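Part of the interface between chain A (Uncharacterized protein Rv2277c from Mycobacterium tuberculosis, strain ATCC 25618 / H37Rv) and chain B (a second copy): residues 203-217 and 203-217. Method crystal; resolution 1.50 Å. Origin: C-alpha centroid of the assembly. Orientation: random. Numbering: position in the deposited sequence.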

# COMPACT_ATOMS: atom_id res chain seq x y z
N GLY A 203 18.20 0.29 0.70
CA GLY A 203 17.92 0.88 -0.59
C GLY A 203 16.50 0.59 -1.05
O GLY A 203 15.87 -0.37 -0.62
N PHE A 204 16.00 1.46 -1.93
CA PHE A 204 14.69 1.25 -2.52
C PHE A 204 14.55 2.21 -3.69
O PHE A 204 15.17 3.28 -3.69
CB PHE A 204 13.55 1.50 -1.52
CG PHE A 204 12.34 0.65 -1.77
CD1 PHE A 204 12.31 -0.67 -1.36
CD2 PHE A 204 11.22 1.18 -2.40
CE1 PHE A 204 11.19 -1.46 -1.58
CE2 PHE A 204 10.09 0.40 -2.63
CZ PHE A 204 10.08 -0.93 -2.21
N GLU A 205 13.72 1.83 -4.67
CA GLU A 205 13.42 2.67 -5.82
C GLU A 205 12.81 4.00 -5.39
O GLU A 205 12.07 4.09 -4.42
CB GLU A 205 12.40 1.96 -6.73
CG GLU A 205 12.97 0.88 -7.64
CD GLU A 205 13.28 -0.43 -6.94
OE1 GLU A 205 13.01 -0.59 -5.73
OE2 GLU A 205 13.82 -1.33 -7.62
N LEU A 206 13.12 5.05 -6.17
CA LEU A 206 12.48 6.35 -5.98
C LEU A 206 11.00 6.31 -6.36
O LEU A 206 10.20 7.07 -5.81
CB LEU A 206 13.17 7.42 -6.82
CG LEU A 206 14.20 8.32 -6.14
CD1 LEU A 206 15.21 7.50 -5.37
CD2 LEU A 206 14.89 9.22 -7.17
N HIS A 207 10.64 5.46 -7.33
CA HIS A 207 9.27 5.25 -7.76
C HIS A 207 9.05 3.76 -7.88
O HIS A 207 9.84 3.07 -8.54
CB HIS A 207 9.03 5.86 -9.14
CG HIS A 207 9.57 7.24 -9.29
ND1 HIS A 207 8.81 8.36 -9.01
CD2 HIS A 207 10.78 7.68 -9.68
CE1 HIS A 207 9.54 9.44 -9.23
NE2 HIS A 207 10.74 9.05 -9.64
N ARG A 208 7.98 3.25 -7.27
CA ARG A 208 7.76 1.81 -7.25
C ARG A 208 6.28 1.51 -7.40
O ARG A 208 5.46 1.97 -6.59
CB ARG A 208 8.29 1.20 -5.94
CG ARG A 208 8.24 -0.33 -5.92
CD ARG A 208 9.28 -0.93 -6.86
NE ARG A 208 9.43 -2.37 -6.65
CZ ARG A 208 9.19 -3.31 -7.56
NH1 ARG A 208 8.78 -2.97 -8.78
NH2 ARG A 208 9.36 -4.59 -7.26
N ASP A 209 5.93 0.71 -8.41
CA ASP A 209 4.56 0.23 -8.54
C ASP A 209 4.28 -0.81 -7.46
O ASP A 209 5.03 -1.78 -7.31
CB ASP A 209 4.35 -0.42 -9.90
CG ASP A 209 4.31 0.58 -11.03
OD1 ASP A 209 3.95 1.75 -10.78
OD2 ASP A 209 4.64 0.18 -12.16
N VAL A 210 3.20 -0.61 -6.70
CA VAL A 210 2.75 -1.58 -5.70
C VAL A 210 1.25 -1.78 -5.85
O VAL A 210 0.56 -1.05 -6.56
CB VAL A 210 3.11 -1.15 -4.26
CG1 VAL A 210 4.62 -1.05 -4.10
CG2 VAL A 210 2.44 0.16 -3.90
N THR A 211 0.75 -2.81 -5.19
CA THR A 211 -0.69 -2.96 -5.04
C THR A 211 -1.03 -2.90 -3.56
O THR A 211 -0.31 -3.45 -2.72
CB THR A 211 -1.24 -4.26 -5.63
OG1 THR A 211 -0.83 -5.37 -4.83
CG2 THR A 211 -0.75 -4.44 -7.05
N VAL A 212 -2.12 -2.21 -3.24
CA VAL A 212 -2.61 -2.08 -1.88
C VAL A 212 -3.93 -2.84 -1.80
O VAL A 212 -4.82 -2.61 -2.62
CB VAL A 212 -2.82 -0.60 -1.51
CG1 VAL A 212 -3.47 -0.50 -0.15
CG2 VAL A 212 -1.49 0.14 -1.54
N THR A 213 -4.05 -3.73 -0.82
CA THR A 213 -5.24 -4.55 -0.66
C THR A 213 -5.84 -4.34 0.72
O THR A 213 -5.12 -4.39 1.72
CB THR A 213 -4.91 -6.04 -0.84
OG1 THR A 213 -4.24 -6.24 -2.09
CG2 THR A 213 -6.19 -6.87 -0.82
N GLU A 214 -7.15 -4.10 0.77
CA GLU A 214 -7.91 -4.12 2.01
C GLU A 214 -8.93 -5.25 1.95
O GLU A 214 -9.44 -5.60 0.88
CB GLU A 214 -8.62 -2.78 2.27
CG GLU A 214 -9.70 -2.41 1.25
CD GLU A 214 -10.55 -1.23 1.69
OE1 GLU A 214 -10.74 -1.05 2.91
OE2 GLU A 214 -11.07 -0.50 0.82
N GLU A 215 -9.21 -5.85 3.11
CA GLU A 215 -10.11 -7.00 3.20
C GLU A 215 -11.45 -6.59 3.80
O GLU A 215 -11.50 -5.81 4.75
CB GLU A 215 -9.48 -8.09 4.07
CG GLU A 215 -8.22 -8.69 3.47
CD GLU A 215 -8.50 -9.49 2.21
OE1 GLU A 215 -9.65 -9.96 2.04
OE2 GLU A 215 -7.56 -9.66 1.40
N PHE A 216 -12.53 -7.13 3.23
CA PHE A 216 -13.89 -6.93 3.74
C PHE A 216 -14.41 -8.23 4.35
O PHE A 216 -13.72 -9.26 4.36
CB PHE A 216 -14.83 -6.45 2.64
CG PHE A 216 -14.36 -5.21 1.94
CD1 PHE A 216 -14.17 -4.03 2.65
CD2 PHE A 216 -14.11 -5.21 0.58
CE1 PHE A 216 -13.74 -2.89 2.02
CE2 PHE A 216 -13.68 -4.06 -0.07
CZ PHE A 216 -13.49 -2.90 0.66
N THR A 217 -15.64 -8.17 4.86
CA THR A 217 -16.31 -9.38 5.33
C THR A 217 -16.29 -10.44 4.24
O THR A 217 -15.84 -11.57 4.46
CB THR A 217 -17.76 -9.08 5.72
OG1 THR A 217 -17.85 -7.77 6.30
CG2 THR A 217 -18.25 -10.11 6.72
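Chain B 203-217: GFELHRDVTVTEEFT

Chain B pairs with chain A edge to edge, strand 208-215 against strand 208-215, about an exact two-fold axis, so each contact described has a symmetry mate, except those that straddle the axis at Val212 and at the water between the threonines. The strongest is a salt bridge at each end of the pairing: Arg208(B) NE lies 2.7 Å from Glu214(A) OE1, and Arg208(B) NH2 donates to the same OE1 of Glu214(A) at 3.0 Å. The same NH2 of Arg208(B) also donates to Glu215(A) O at 2.7 Å, so one guanidinium, meeting these acceptors near its plane, grips both a carboxylate and the backbone beside it. The second carboxylate oxygen, Glu214(A) OE2, sits at the ring edge of Phe204(B), 3.6 Å from CE1.

Between the salt bridges the backbones, both extended, run antiparallel with N-to-C directions 149° apart and a closest axis approach of 4.6 Å. The register centres on Val212(A) opposite Val212(B), a non-hydrogen-bonded pair with CA atoms 4.6 Å apart. On either side of it, Thr211 and Thr213 form hydrogen-bonded pairs: Thr211(B) N donates to Thr213(A) O at 2.9 Å, and Thr213(A) N donates to Thr211(B) O at 2.8 Å. Beyond these pairs a water replaces the direct link, donating to Asp209(B) O at 2.7 Å and accepting from Glu215(A) N at 2.9 Å.

The two faces of this short sheet differ. One carries the threonines of both chains, where a water is hydrogen-bonded to Thr213(A) OG1 and Thr213(B) OG1, each at 2.8 Å. The other carries the two Val212 side chains, whose CG2 atoms, Val212(A) to Val212(B), meet at 4.1 Å; Val210(B) CB extends this apolar patch, 3.8 Å from Val212(A) CG1. Farther out, Val210(B) CG1 packs 4.2 Å from Glu214(A) CB. In all, the two stretches bury 757 Å², both sides summed.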

# COMPACT_ATOMS: atom_id res chain seq x y z
N GLY B 203 -16.04 8.44 1.90
CA GLY B 203 -15.70 8.08 3.26
C GLY B 203 -14.62 7.01 3.32
O GLY B 203 -14.41 6.26 2.37
N PHE B 204 -13.90 6.99 4.45
CA PHE B 204 -12.90 5.96 4.67
C PHE B 204 -12.51 6.00 6.14
O PHE B 204 -12.61 7.06 6.77
CB PHE B 204 -11.64 6.17 3.81
CG PHE B 204 -10.96 4.89 3.42
CD1 PHE B 204 -11.45 4.11 2.39
CD2 PHE B 204 -9.82 4.47 4.08
CE1 PHE B 204 -10.82 2.93 2.02
CE2 PHE B 204 -9.18 3.29 3.72
CZ PHE B 204 -9.68 2.52 2.69
N GLU B 205 -12.06 4.86 6.66
CA GLU B 205 -11.58 4.75 8.03
C GLU B 205 -10.40 5.69 8.28
O GLU B 205 -9.57 5.94 7.40
CB GLU B 205 -11.09 3.32 8.30
CG GLU B 205 -12.18 2.29 8.58
CD GLU B 205 -12.94 1.82 7.35
OE1 GLU B 205 -12.61 2.22 6.22
OE2 GLU B 205 -13.89 1.03 7.53
N LEU B 206 -10.33 6.20 9.52
CA LEU B 206 -9.17 6.98 9.95
C LEU B 206 -7.92 6.12 10.06
O LEU B 206 -6.80 6.62 9.88
CB LEU B 206 -9.44 7.64 11.30
CG LEU B 206 -9.88 9.10 11.33
CD1 LEU B 206 -11.03 9.32 10.38
CD2 LEU B 206 -10.23 9.52 12.75
N HIS B 207 -8.09 4.83 10.39
CA HIS B 207 -7.00 3.86 10.47
C HIS B 207 -7.47 2.60 9.77
O HIS B 207 -8.56 2.10 10.08
CB HIS B 207 -6.71 3.49 11.92
CG HIS B 207 -6.61 4.67 12.83
ND1 HIS B 207 -5.42 5.31 13.09
CD2 HIS B 207 -7.55 5.31 13.55
CE1 HIS B 207 -5.63 6.31 13.92
NE2 HIS B 207 -6.92 6.33 14.22
N ARG B 208 -6.66 2.08 8.86
CA ARG B 208 -7.08 0.93 8.06
C ARG B 208 -5.90 -0.01 7.85
O ARG B 208 -4.87 0.40 7.30
CB ARG B 208 -7.64 1.39 6.71
CG ARG B 208 -8.26 0.25 5.89
CD ARG B 208 -9.57 -0.23 6.51
NE ARG B 208 -10.30 -1.12 5.61
CZ ARG B 208 -10.60 -2.39 5.86
NH1 ARG B 208 -10.25 -2.95 7.02
NH2 ARG B 208 -11.27 -3.10 4.97
N ASP B 209 -6.07 -1.27 8.24
CA ASP B 209 -5.07 -2.28 7.93
C ASP B 209 -5.13 -2.61 6.44
O ASP B 209 -6.20 -2.93 5.91
CB ASP B 209 -5.33 -3.56 8.71
CG ASP B 209 -5.02 -3.42 10.18
OD1 ASP B 209 -4.16 -2.59 10.53
OD2 ASP B 209 -5.63 -4.16 10.97
N VAL B 210 -3.98 -2.55 5.76
CA VAL B 210 -3.87 -2.93 4.36
C VAL B 210 -2.64 -3.80 4.19
O VAL B 210 -1.80 -3.93 5.08
CB VAL B 210 -3.82 -1.71 3.41
CG1 VAL B 210 -5.11 -0.90 3.52
CG2 VAL B 210 -2.61 -0.85 3.70
N THR B 211 -2.55 -4.44 3.03
CA THR B 211 -1.31 -5.09 2.64
C THR B 211 -0.79 -4.43 1.38
O THR B 211 -1.56 -4.09 0.48
CB THR B 211 -1.46 -6.60 2.40
OG1 THR B 211 -2.20 -6.82 1.20
CG2 THR B 211 -2.15 -7.26 3.56
N VAL B 212 0.52 -4.23 1.33
CA VAL B 212 1.19 -3.64 0.18
C VAL B 212 2.05 -4.72 -0.45
O VAL B 212 2.84 -5.37 0.25
CB VAL B 212 2.06 -2.45 0.61
CG1 VAL B 212 2.86 -1.94 -0.57
CG2 VAL B 212 1.19 -1.34 1.18
N THR B 213 1.90 -4.93 -1.76
CA THR B 213 2.63 -5.97 -2.47
C THR B 213 3.44 -5.35 -3.61
O THR B 213 2.90 -4.57 -4.39
CB THR B 213 1.67 -7.01 -3.05
OG1 THR B 213 0.82 -7.52 -2.01
CG2 THR B 213 2.45 -8.17 -3.66
N GLU B 214 4.71 -5.72 -3.69
CA GLU B 214 5.55 -5.42 -4.85
C GLU B 214 5.95 -6.72 -5.52
O GLU B 214 6.12 -7.75 -4.86
CB GLU B 214 6.79 -4.60 -4.47
CG GLU B 214 7.78 -5.32 -3.55
CD GLU B 214 9.11 -4.59 -3.43
OE1 GLU B 214 9.51 -3.90 -4.39
OE2 GLU B 214 9.77 -4.72 -2.38
N GLU B 215 6.10 -6.69 -6.84
CA GLU B 215 6.42 -7.87 -7.63
C GLU B 215 7.87 -7.84 -8.10
O GLU B 215 8.37 -6.79 -8.50
CB GLU B 215 5.50 -7.96 -8.85
CG GLU B 215 4.04 -8.17 -8.49
CD GLU B 215 3.77 -9.53 -7.88
OE1 GLU B 215 4.57 -10.47 -8.13
OE2 GLU B 215 2.76 -9.67 -7.15
N PHE B 216 8.53 -9.00 -8.04
CA PHE B 216 9.89 -9.17 -8.54
C PHE B 216 9.87 -10.05 -9.79
O PHE B 216 8.81 -10.50 -10.25
CB PHE B 216 10.79 -9.80 -7.48
CG PHE B 216 10.82 -9.04 -6.19
CD1 PHE B 216 11.25 -7.72 -6.16
CD2 PHE B 216 10.42 -9.64 -5.00
CE1 PHE B 216 11.28 -7.02 -4.97
CE2 PHE B 216 10.45 -8.94 -3.81
CZ PHE B 216 10.88 -7.62 -3.79
N THR B 217 11.06 -10.27 -10.35
CA THR B 217 11.20 -11.21 -11.46
C THR B 217 10.58 -12.55 -11.09
O THR B 217 9.72 -13.08 -11.80
CB THR B 217 12.67 -11.41 -11.82
OG1 THR B 217 13.39 -10.18 -11.65
CG2 THR B 217 12.80 -11.87 -13.27
O HOH W 1 -7.75 -5.03 5.45
O HOH W 2 -1.48 -5.95 -1.77
O HOH W 3 5.45 -4.23 -8.21